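Local coordinates for putative dihydrodipicolinate synthase family protein (Coccidioides immitis, PDB 3QFE) that is of unestablished function but belongs to the dihydrodipicolinate synthase family of proteins built on a TIM-barrel fold, at residues 33-38 / 70-75; 109-114 / 143-148; 172-177 / 196-201. All blocks are in the same frame, centred on the assembly; numbering follows the deposited sequence. Where two conformers were deposited one is given.

Contact 1 (33-38 / 70-75)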
loop_
_atom_site.group_PDB
_atom_site.type_symbol
_atom_site.label_atom_id
_atom_site.label_comp_id
_atom_site.label_asym_id
_atom_site.label_seq_id
_atom_site.Cartn_x
_atom_site.Cartn_y
_atom_site.Cartn_z
ATOM N N SER A 33 -17.724 5.710 6.870
ATOM C CA SER A 33 -16.471 5.831 7.593
ATOM C C SER A 33 -15.259 5.717 6.668
ATOM O O SER A 33 -14.309 6.491 6.781
ATOM C CB SER A 33 -16.402 4.827 8.728
ATOM O OG SER A 33 -17.556 4.990 9.538
ATOM N N GLN A 34 -15.307 4.758 5.743
ATOM C CA GLN A 34 -14.231 4.536 4.797
ATOM C C GLN A 34 -13.890 5.796 4.005
ATOM O O GLN A 34 -12.715 6.086 3.770
ATOM C CB GLN A 34 -14.614 3.415 3.810
ATOM C CG GLN A 34 -13.426 2.873 3.054
ATOM C CD GLN A 34 -12.532 2.023 3.930
ATOM O OE1 GLN A 34 -12.929 0.959 4.404
ATOM N NE2 GLN A 34 -11.340 2.490 4.164
ATOM N N GLU A 35 -14.906 6.509 3.539
ATOM C CA GLU A 35 -14.667 7.738 2.793
ATOM C C GLU A 35 -13.959 8.816 3.658
ATOM O O GLU A 35 -13.004 9.444 3.187
ATOM C CB GLU A 35 -15.961 8.294 2.206
ATOM C CG GLU A 35 -15.711 9.268 1.066
ATOM C CD GLU A 35 -16.943 10.062 0.677
ATOM O OE1 GLU A 35 -18.042 9.642 1.062
ATOM O OE2 GLU A 35 -16.832 11.107 -0.013
ATOM N N ARG A 36 -14.425 8.998 4.897
ATOM C CA ARG A 36 -13.801 9.917 5.848
ATOM C C ARG A 36 -12.341 9.596 6.028
ATOM O O ARG A 36 -11.499 10.496 6.054
ATOM C CB ARG A 36 -14.484 9.865 7.222
ATOM C CG ARG A 36 -15.881 10.403 7.221
ATOM C CD ARG A 36 -16.425 10.574 8.624
ATOM N NE ARG A 36 -17.727 11.239 8.576
ATOM C CZ ARG A 36 -18.510 11.419 9.633
ATOM N NH1 ARG A 36 -19.678 12.042 9.494
ATOM N NH2 ARG A 36 -18.125 10.977 10.826
ATOM N N TYR A 37 -12.043 8.303 6.142
ATOM C CA TYR A 37 -10.706 7.820 6.458
ATOM C C TYR A 37 -9.742 7.992 5.289
ATOM O O TYR A 37 -8.664 8.539 5.455
ATOM C CB TYR A 37 -10.780 6.355 6.894
ATOM C CG TYR A 37 -9.444 5.747 7.266
ATOM C CD1 TYR A 37 -8.788 6.108 8.453
ATOM C CD2 TYR A 37 -8.831 4.826 6.435
ATOM C CE1 TYR A 37 -7.563 5.551 8.807
ATOM C CE2 TYR A 37 -7.602 4.263 6.769
ATOM C CZ TYR A 37 -6.971 4.630 7.962
ATOM O OH TYR A 37 -5.745 4.068 8.294
ATOM N N TYR A 38 -10.146 7.543 4.100
ATOM C CA TYR A 38 -9.359 7.747 2.887
ATOM C C TYR A 38 -9.068 9.233 2.649
ATOM O O TYR A 38 -7.951 9.600 2.259
ATOM C CB TYR A 38 -10.122 7.243 1.671
ATOM C CG TYR A 38 -10.242 5.737 1.456
ATOM C CD1 TYR A 38 -9.296 4.852 1.927
ATOM C CD2 TYR A 38 -11.300 5.226 0.712
ATOM C CE1 TYR A 38 -9.419 3.485 1.684
ATOM C CE2 TYR A 38 -11.423 3.869 0.446
ATOM C CZ TYR A 38 -10.482 3.008 0.939
ATOM O OH TYR A 38 -10.612 1.676 0.689
ATOM N N ILE A 70 -12.861 0.956 -4.346
ATOM C CA ILE A 70 -12.105 1.769 -5.277
ATOM C C ILE A 70 -12.876 3.043 -5.569
ATOM O O ILE A 70 -12.313 4.133 -5.472
ATOM C CB ILE A 70 -11.744 1.028 -6.584
ATOM C CG1 ILE A 70 -10.867 -0.195 -6.251
ATOM C CG2 ILE A 70 -10.940 1.955 -7.511
ATOM C CD1 ILE A 70 -10.686 -1.197 -7.433
ATOM N N ALA A 71 -14.167 2.908 -5.881
ATOM C CA ALA A 71 -15.029 4.056 -6.184
ATOM C C ALA A 71 -15.110 5.024 -4.989
ATOM O O ALA A 71 -15.107 6.248 -5.143
ATOM C CB ALA A 71 -16.456 3.563 -6.579
ATOM N N THR A 72 -15.163 4.458 -3.792
ATOM C CA THR A 72 -15.205 5.249 -2.571
ATOM C C THR A 72 -13.860 5.985 -2.394
ATOM O O THR A 72 -13.852 7.187 -2.082
ATOM C CB THR A 72 -15.595 4.367 -1.351
ATOM O OG1 THR A 72 -16.932 3.889 -1.540
ATOM C CG2 THR A 72 -15.513 5.138 -0.030
ATOM N N ALA A 73 -12.742 5.289 -2.643
ATOM C CA ALA A 73 -11.443 5.935 -2.633
ATOM C C ALA A 73 -11.429 7.125 -3.580
ATOM O O ALA A 73 -11.132 8.249 -3.142
ATOM C CB ALA A 73 -10.306 4.951 -2.948
ATOM N N ARG A 74 -11.801 6.919 -4.850
ATOM C CA ARG A 74 -11.776 8.020 -5.834
ATOM C C ARG A 74 -12.605 9.233 -5.383
ATOM O O ARG A 74 -12.173 10.369 -5.524
ATOM C CB ARG A 74 -12.220 7.536 -7.221
ATOM C CG ARG A 74 -12.368 8.638 -8.295
ATOM C CD ARG A 74 -11.033 9.358 -8.494
ATOM N NE ARG A 74 -9.974 8.452 -8.963
ATOM C CZ ARG A 74 -8.665 8.670 -8.806
ATOM N NH1 ARG A 74 -8.224 9.760 -8.169
ATOM N NH2 ARG A 74 -7.780 7.777 -9.273
ATOM N N LYS A 75 -13.795 8.985 -4.844
ATOM C CA LYS A 75 -14.657 10.055 -4.347
ATOM C C LYS A 75 -13.991 10.789 -3.158
ATOM O O LYS A 75 -14.070 12.010 -3.051
ATOM C CB LYS A 75 -16.028 9.493 -3.963
ATOM C CG LYS A 75 -17.011 10.515 -3.431
ATOM C CD LYS A 75 -18.400 9.888 -3.108
ATOM C CE LYS A 75 -19.259 10.845 -2.229
ATOM N NZ LYS A 75 -20.460 10.185 -1.604
HETATM O O HOH W 1 -15.357 13.420 -0.888
#
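T72 sits in the middle of this helix pair, its methyl CG2 pushed against the turn that starts at E35, 3.9 Å from E35 CB and just as close to the E35 backbone N. That methyl is anti to the T72 backbone N, while OG1 turns back along its own helix to bond Q68 O, so it is the apolar branch that meets the neighbour.

On the buried flank Y38 takes over. Its ring brings CD2 to within 3.4 Å of A73 CA and CE2 to within 3.7 Å of A73 CB, and the carbonyl carbon of T72 lies at the ring edge.

The outer flank is polar. E35 (chi1 -161°) and K75 (chi1 180°) both reach out as extended chains and cross obliquely. The salt bridge from E35 OE1 to K75 NZ is long, 3.6 Å, whereas E35 OE2 rests against K75 CE at 3.3 Å, so the lysine offers its aliphatic part as much as its charge. A water bridges this side, donating to E35 OE2 and to K75 O, each at 2.9 Å.

One layer further out, the amide nitrogen NE2 of Q34 lies above one face of the Y38 ring, offset toward its rim; the amide itself is tied to V19 O and F21 N. I51 of strand 48-51 touches both Y38 and A73. The short helical segments pass 8.7 Å apart at a crossing angle of -48°. Helices 31-42 and 63-77 are consecutive in the outer layer of the TIM barrel, with strand 48-51 between them in sequence.

Contact 2 (109-114 / 143-148)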
loop_
_atom_site.group_PDB
_atom_site.type_symbol
_atom_site.label_atom_id
_atom_site.label_comp_id
_atom_site.label_asym_id
_atom_site.label_seq_id
_atom_site.Cartn_x
_atom_site.Cartn_y
_atom_site.Cartn_z
ATOM N N TYR A 109 -3.800 2.942 -11.516
ATOM C CA TYR A 109 -2.877 1.845 -11.697
ATOM C C TYR A 109 -3.431 0.585 -11.042
ATOM O O TYR A 109 -4.225 0.652 -10.079
ATOM C CB TYR A 109 -1.534 2.172 -11.034
ATOM C CG TYR A 109 -1.027 3.594 -11.208
ATOM C CD1 TYR A 109 -0.479 4.031 -12.414
ATOM C CD2 TYR A 109 -1.061 4.475 -10.162
ATOM C CE1 TYR A 109 0.004 5.317 -12.559
ATOM C CE2 TYR A 109 -0.579 5.773 -10.291
ATOM C CZ TYR A 109 -0.047 6.184 -11.478
ATOM O OH TYR A 109 0.413 7.479 -11.568
ATOM N N VAL A 110 -2.974 -0.568 -11.514
ATOM C CA VAL A 110 -3.328 -1.805 -10.852
ATOM C C VAL A 110 -2.084 -2.498 -10.365
ATOM O O VAL A 110 -1.058 -2.505 -11.044
ATOM C CB VAL A 110 -4.203 -2.757 -11.720
ATOM C CG1 VAL A 110 -5.503 -2.108 -11.991
ATOM C CG2 VAL A 110 -3.522 -3.118 -13.034
ATOM N N LEU A 111 -2.196 -3.072 -9.173
ATOM C CA LEU A 111 -1.103 -3.748 -8.514
ATOM C C LEU A 111 -1.340 -5.264 -8.529
ATOM O O LEU A 111 -2.312 -5.755 -7.956
ATOM C CB LEU A 111 -1.008 -3.192 -7.105
ATOM C CG LEU A 111 0.042 -3.683 -6.126
ATOM C CD1 LEU A 111 1.456 -3.321 -6.543
ATOM C CD2 LEU A 111 -0.320 -3.051 -4.765
ATOM N N VAL A 112 -0.471 -5.996 -9.215
ATOM C CA VAL A 112 -0.750 -7.378 -9.609
ATOM C C VAL A 112 0.209 -8.406 -8.985
ATOM O O VAL A 112 1.387 -8.437 -9.313
ATOM C CB VAL A 112 -0.724 -7.528 -11.188
ATOM C CG1 VAL A 112 -1.116 -8.955 -11.651
ATOM C CG2 VAL A 112 -1.629 -6.504 -11.868
ATOM N N LEU A 113 -0.317 -9.258 -8.100
ATOM C CA LEU A 113 0.400 -10.450 -7.605
ATOM C C LEU A 113 0.655 -11.447 -8.713
ATOM O O LEU A 113 -0.145 -11.550 -9.636
ATOM C CB LEU A 113 -0.401 -11.169 -6.501
ATOM C CG LEU A 113 -0.462 -10.428 -5.159
ATOM C CD1 LEU A 113 -1.746 -10.757 -4.388
ATOM C CD2 LEU A 113 0.801 -10.686 -4.310
ATOM N N PRO A 114 1.781 -12.180 -8.630
ATOM C CA PRO A 114 1.962 -13.265 -9.576
ATOM C C PRO A 114 0.943 -14.367 -9.267
ATOM O O PRO A 114 0.382 -14.416 -8.163
ATOM C CB PRO A 114 3.412 -13.728 -9.326
ATOM C CG PRO A 114 3.726 -13.315 -7.934
ATOM C CD PRO A 114 2.860 -12.124 -7.616
ATOM N N VAL A 143 1.595 -2.485 -12.003
ATOM C CA VAL A 143 2.706 -2.589 -11.055
ATOM C C VAL A 143 2.769 -4.040 -10.545
ATOM O O VAL A 143 1.786 -4.570 -10.004
ATOM C CB VAL A 143 2.583 -1.572 -9.873
ATOM C CG1 VAL A 143 3.784 -1.685 -8.932
ATOM C CG2 VAL A 143 2.487 -0.141 -10.395
ATOM N N ILE A 144 3.922 -4.670 -10.737
ATOM C CA ILE A 144 4.161 -6.031 -10.275
ATOM C C ILE A 144 4.136 -5.979 -8.765
ATOM O O ILE A 144 4.744 -5.080 -8.160
ATOM C CB ILE A 144 5.523 -6.561 -10.769
ATOM C CG1 ILE A 144 5.534 -6.660 -12.294
ATOM C CG2 ILE A 144 5.853 -7.919 -10.146
ATOM C CD1 ILE A 144 6.941 -6.734 -12.908
ATOM N N TYR A 145 3.379 -6.892 -8.166
ATOM C CA TYR A 145 3.272 -6.987 -6.715
ATOM C C TYR A 145 4.003 -8.248 -6.329
ATOM O O TYR A 145 3.506 -9.353 -6.521
ATOM C CB TYR A 145 1.809 -7.079 -6.307
ATOM C CG TYR A 145 1.469 -6.882 -4.830
ATOM C CD1 TYR A 145 0.132 -6.776 -4.441
ATOM C CD2 TYR A 145 2.462 -6.809 -3.831
ATOM C CE1 TYR A 145 -0.231 -6.608 -3.103
ATOM C CE2 TYR A 145 2.119 -6.647 -2.477
ATOM C CZ TYR A 145 0.761 -6.539 -2.120
ATOM O OH TYR A 145 0.360 -6.365 -0.802
ATOM N N ASN A 146 5.207 -8.081 -5.809
ATOM C CA ASN A 146 6.007 -9.210 -5.397
ATOM C C ASN A 146 5.796 -9.504 -3.915
ATOM O O ASN A 146 6.429 -8.874 -3.064
ATOM C CB ASN A 146 7.487 -8.934 -5.686
ATOM C CG ASN A 146 8.309 -10.209 -5.811
ATOM O OD1 ASN A 146 7.766 -11.317 -5.813
ATOM N ND2 ASN A 146 9.630 -10.057 -5.928
ATOM N N PHE A 147 4.906 -10.445 -3.596
ATOM C CA PHE A 147 4.699 -10.843 -2.199
ATOM C C PHE A 147 4.933 -12.346 -1.954
ATOM O O PHE A 147 4.008 -13.152 -2.130
ATOM C CB PHE A 147 3.304 -10.433 -1.714
ATOM C CG PHE A 147 3.167 -10.378 -0.210
ATOM C CD1 PHE A 147 2.251 -9.512 0.377
ATOM C CD2 PHE A 147 3.957 -11.184 0.622
ATOM C CE1 PHE A 147 2.114 -9.448 1.774
ATOM C CE2 PHE A 147 3.833 -11.126 2.017
ATOM C CZ PHE A 147 2.905 -10.256 2.594
ATOM N N PRO A 148 6.160 -12.728 -1.532
ATOM C CA PRO A 148 6.460 -14.153 -1.248
ATOM C C PRO A 148 6.166 -14.617 0.200
ATOM O O PRO A 148 5.890 -13.793 1.093
ATOM C CB PRO A 148 7.957 -14.266 -1.556
ATOM C CG PRO A 148 8.501 -12.863 -1.436
ATOM C CD PRO A 148 7.352 -11.876 -1.376
#
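With CG anti to the backbone N in both L111 (chi1 -180°) and Y145 (chi1 -167°), and CG beside the backbone N in L113 (chi1 -71°), the two leucines end up on opposite faces of the tyrosine ring. L111 CD2 stands 4.1 Å from the Y145 ring centroid and L113 CD2 matches that distance, a pair of CH-pi contacts, one on each face of the ring. L111 crosses it obliquely, its CG 3.5 Å from Y145 CD1, while L113 runs alongside and carries CD2 on to F147 CB at 3.6 Å. The phenol oxygen is bonded to T54 OG1.

The backbones are joined as parallel strands. V143 N to V110 O and V112 N to V143 O are nearly straight bonds of 2.8 Å, running almost along the C=O axes. Y145 N also reaches V112 O, but from above the carbonyl plane. Just beyond strand 109-112, P114 CD comes to 3.0 Å from Y145 O.

V112 and I144 turn the other way, onto F131 of helix 124-137. Side chains alternating between a barrel interior, here L111, V143 and Y145, and a helical coat are the signature of adjacent parallel strands in a TIM barrel.

Contact 3 (172-177 / 196-201)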
loop_
_atom_site.group_PDB
_atom_site.type_symbol
_atom_site.label_atom_id
_atom_site.label_comp_id
_atom_site.label_asym_id
_atom_site.label_seq_id
_atom_site.Cartn_x
_atom_site.Cartn_y
_atom_site.Cartn_z
ATOM N N VAL A 172 4.760 -0.623 -15.323
ATOM C CA VAL A 172 5.352 0.639 -14.894
ATOM C C VAL A 172 5.986 0.649 -13.486
ATOM O O VAL A 172 6.337 1.712 -12.978
ATOM C CB VAL A 172 4.316 1.795 -14.989
ATOM C CG1 VAL A 172 3.924 2.042 -16.450
ATOM C CG2 VAL A 172 3.092 1.507 -14.125
ATOM N N GLY A 173 6.126 -0.513 -12.862
ATOM C CA GLY A 173 6.787 -0.586 -11.576
ATOM C C GLY A 173 6.674 -1.941 -10.917
ATOM O O GLY A 173 6.133 -2.869 -11.508
ATOM N N VAL A 174 7.186 -2.041 -9.691
ATOM C CA VAL A 174 7.159 -3.261 -8.885
ATOM C C VAL A 174 7.066 -2.789 -7.426
ATOM O O VAL A 174 7.683 -1.796 -7.086
ATOM C CB VAL A 174 8.438 -4.172 -9.131
ATOM C CG1 VAL A 174 9.759 -3.433 -8.832
ATOM C CG2 VAL A 174 8.383 -5.443 -8.299
ATOM N N LYS A 175 6.239 -3.437 -6.602
ATOM C CA LYS A 175 6.339 -3.321 -5.161
ATOM C C LYS A 175 7.105 -4.532 -4.665
ATOM O O LYS A 175 6.658 -5.661 -4.835
ATOM C CB LYS A 175 4.965 -3.269 -4.489
ATOM C CG LYS A 175 5.000 -3.356 -2.925
ATOM C CD LYS A 175 3.628 -3.127 -2.288
ATOM C CE LYS A 175 3.508 -3.577 -0.790
ATOM N NZ LYS A 175 2.106 -3.269 -0.174
ATOM N N LEU A 176 8.260 -4.291 -4.054
ATOM C CA LEU A 176 9.023 -5.349 -3.378
ATOM C C LEU A 176 8.677 -5.329 -1.885
ATOM O O LEU A 176 8.758 -4.289 -1.245
ATOM C CB LEU A 176 10.516 -5.138 -3.581
ATOM C CG LEU A 176 11.019 -4.950 -5.012
ATOM C CD1 LEU A 176 12.353 -4.237 -5.004
ATOM C CD2 LEU A 176 11.150 -6.293 -5.696
ATOM N N THR A 177 8.272 -6.459 -1.321
ATOM C CA THR A 177 7.789 -6.444 0.065
ATOM C C THR A 177 8.960 -6.411 1.029
ATOM O O THR A 177 8.995 -5.559 1.935
ATOM C CB THR A 177 6.894 -7.642 0.390
ATOM O OG1 THR A 177 7.617 -8.854 0.113
ATOM C CG2 THR A 177 5.562 -7.563 -0.421
ATOM N N PHE A 196 9.600 3.465 -15.038
ATOM C CA PHE A 196 9.468 2.370 -14.084
ATOM C C PHE A 196 9.819 2.824 -12.666
ATOM O O PHE A 196 10.844 3.446 -12.460
ATOM C CB PHE A 196 10.352 1.198 -14.542
ATOM C CG PHE A 196 10.117 -0.094 -13.806
ATOM C CD1 PHE A 196 9.226 -1.035 -14.298
ATOM C CD2 PHE A 196 10.835 -0.397 -12.649
ATOM C CE1 PHE A 196 9.027 -2.256 -13.637
ATOM C CE2 PHE A 196 10.646 -1.611 -11.977
ATOM C CZ PHE A 196 9.738 -2.538 -12.475
ATOM N N SER A 197 8.952 2.507 -11.704
ATOM C CA SER A 197 9.091 2.954 -10.313
ATOM C C SER A 197 9.256 1.743 -9.400
ATOM O O SER A 197 8.398 0.857 -9.379
ATOM C CB SER A 197 7.837 3.736 -9.857
ATOM O OG SER A 197 7.700 4.961 -10.539
ATOM N N VAL A 198 10.336 1.705 -8.637
ATOM C CA VAL A 198 10.514 0.656 -7.646
ATOM C C VAL A 198 9.980 1.119 -6.285
ATOM O O VAL A 198 10.309 2.212 -5.813
ATOM C CB VAL A 198 11.996 0.257 -7.499
ATOM C CG1 VAL A 198 12.119 -0.953 -6.575
ATOM C CG2 VAL A 198 12.636 -0.051 -8.868
ATOM N N PHE A 199 9.177 0.294 -5.637
ATOM C CA PHE A 199 8.695 0.647 -4.311
ATOM C C PHE A 199 9.150 -0.400 -3.333
ATOM O O PHE A 199 9.038 -1.588 -3.603
ATOM C CB PHE A 199 7.171 0.723 -4.265
ATOM C CG PHE A 199 6.584 1.827 -5.087
ATOM C CD1 PHE A 199 6.483 3.123 -4.578
ATOM C CD2 PHE A 199 6.096 1.573 -6.357
ATOM C CE1 PHE A 199 5.917 4.171 -5.355
ATOM C CE2 PHE A 199 5.525 2.599 -7.126
ATOM C CZ PHE A 199 5.438 3.899 -6.622
ATOM N N GLY A 200 9.678 0.045 -2.202
ATOM C CA GLY A 200 9.934 -0.839 -1.073
ATOM C C GLY A 200 8.629 -0.918 -0.321
ATOM O O GLY A 200 7.791 -0.049 -0.475
ATOM N N GLY A 201 8.447 -1.963 0.475
ATOM C CA GLY A 201 7.230 -2.129 1.264
ATOM C C GLY A 201 7.482 -1.822 2.725
ATOM O O GLY A 201 6.571 -1.851 3.533
#
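The F196 ring lies flat over the backbone of G173, whose CA is 3.6 Å from the ring centroid and near its normal, a CH-pi contact. F196 gets there by holding CG anti to its backbone N (chi1 -169°), which swings the ring across to the neighbouring strand. V174 crosses the ring obliquely, bringing CG1 to 3.7 Å from F196 CE2; this methyl is flanked by both the backbone N and C of V174 (chi1 58°). Next along the same face, V198 CG1 meets L176 CD1 at 3.6 Å, again crosswise. I161 of helix 158-167 packs on V174, L176 and F196.

K175 and F199 project to the other face. The F199 ring sets its edge near V174 O and meets W15 edge-to-face, while K175 runs extended beside Y145.

Four backbone bonds hold the pair in parallel register. L176 N to F199 O, 2.8 Å, and F199 N to V174 O, 2.9 Å, lie nearly along their C=O axes; V174 N to S197 O is longer at 3.2 Å, and S197 N approaches V172 O from above the carbonyl plane. Helix 181-190 links the two strands, making this a beta-alpha-beta unit of the TIM barrel.

How the contacts relate
Contacts 2 and 3 belong to the barrel wall and contact 1 to its outer helical layer. The two strand pairs lie with centres about 9 Å apart and share a seam: strands 142-146 and 171-176 are neighbours, and I144 O to K175 N, 2.7 Å, is a probable hydrogen bond between them. Both are buried and rely on backbone bonds, with aromatic rings packed against apolar carbons. Contact 1, about 22 and 24 Å away between centres, touches neither. It joins helices with no backbone-to-backbone bond, mostly through side chains, apolar toward the strands and charged, with a bridging water, toward its outer flank.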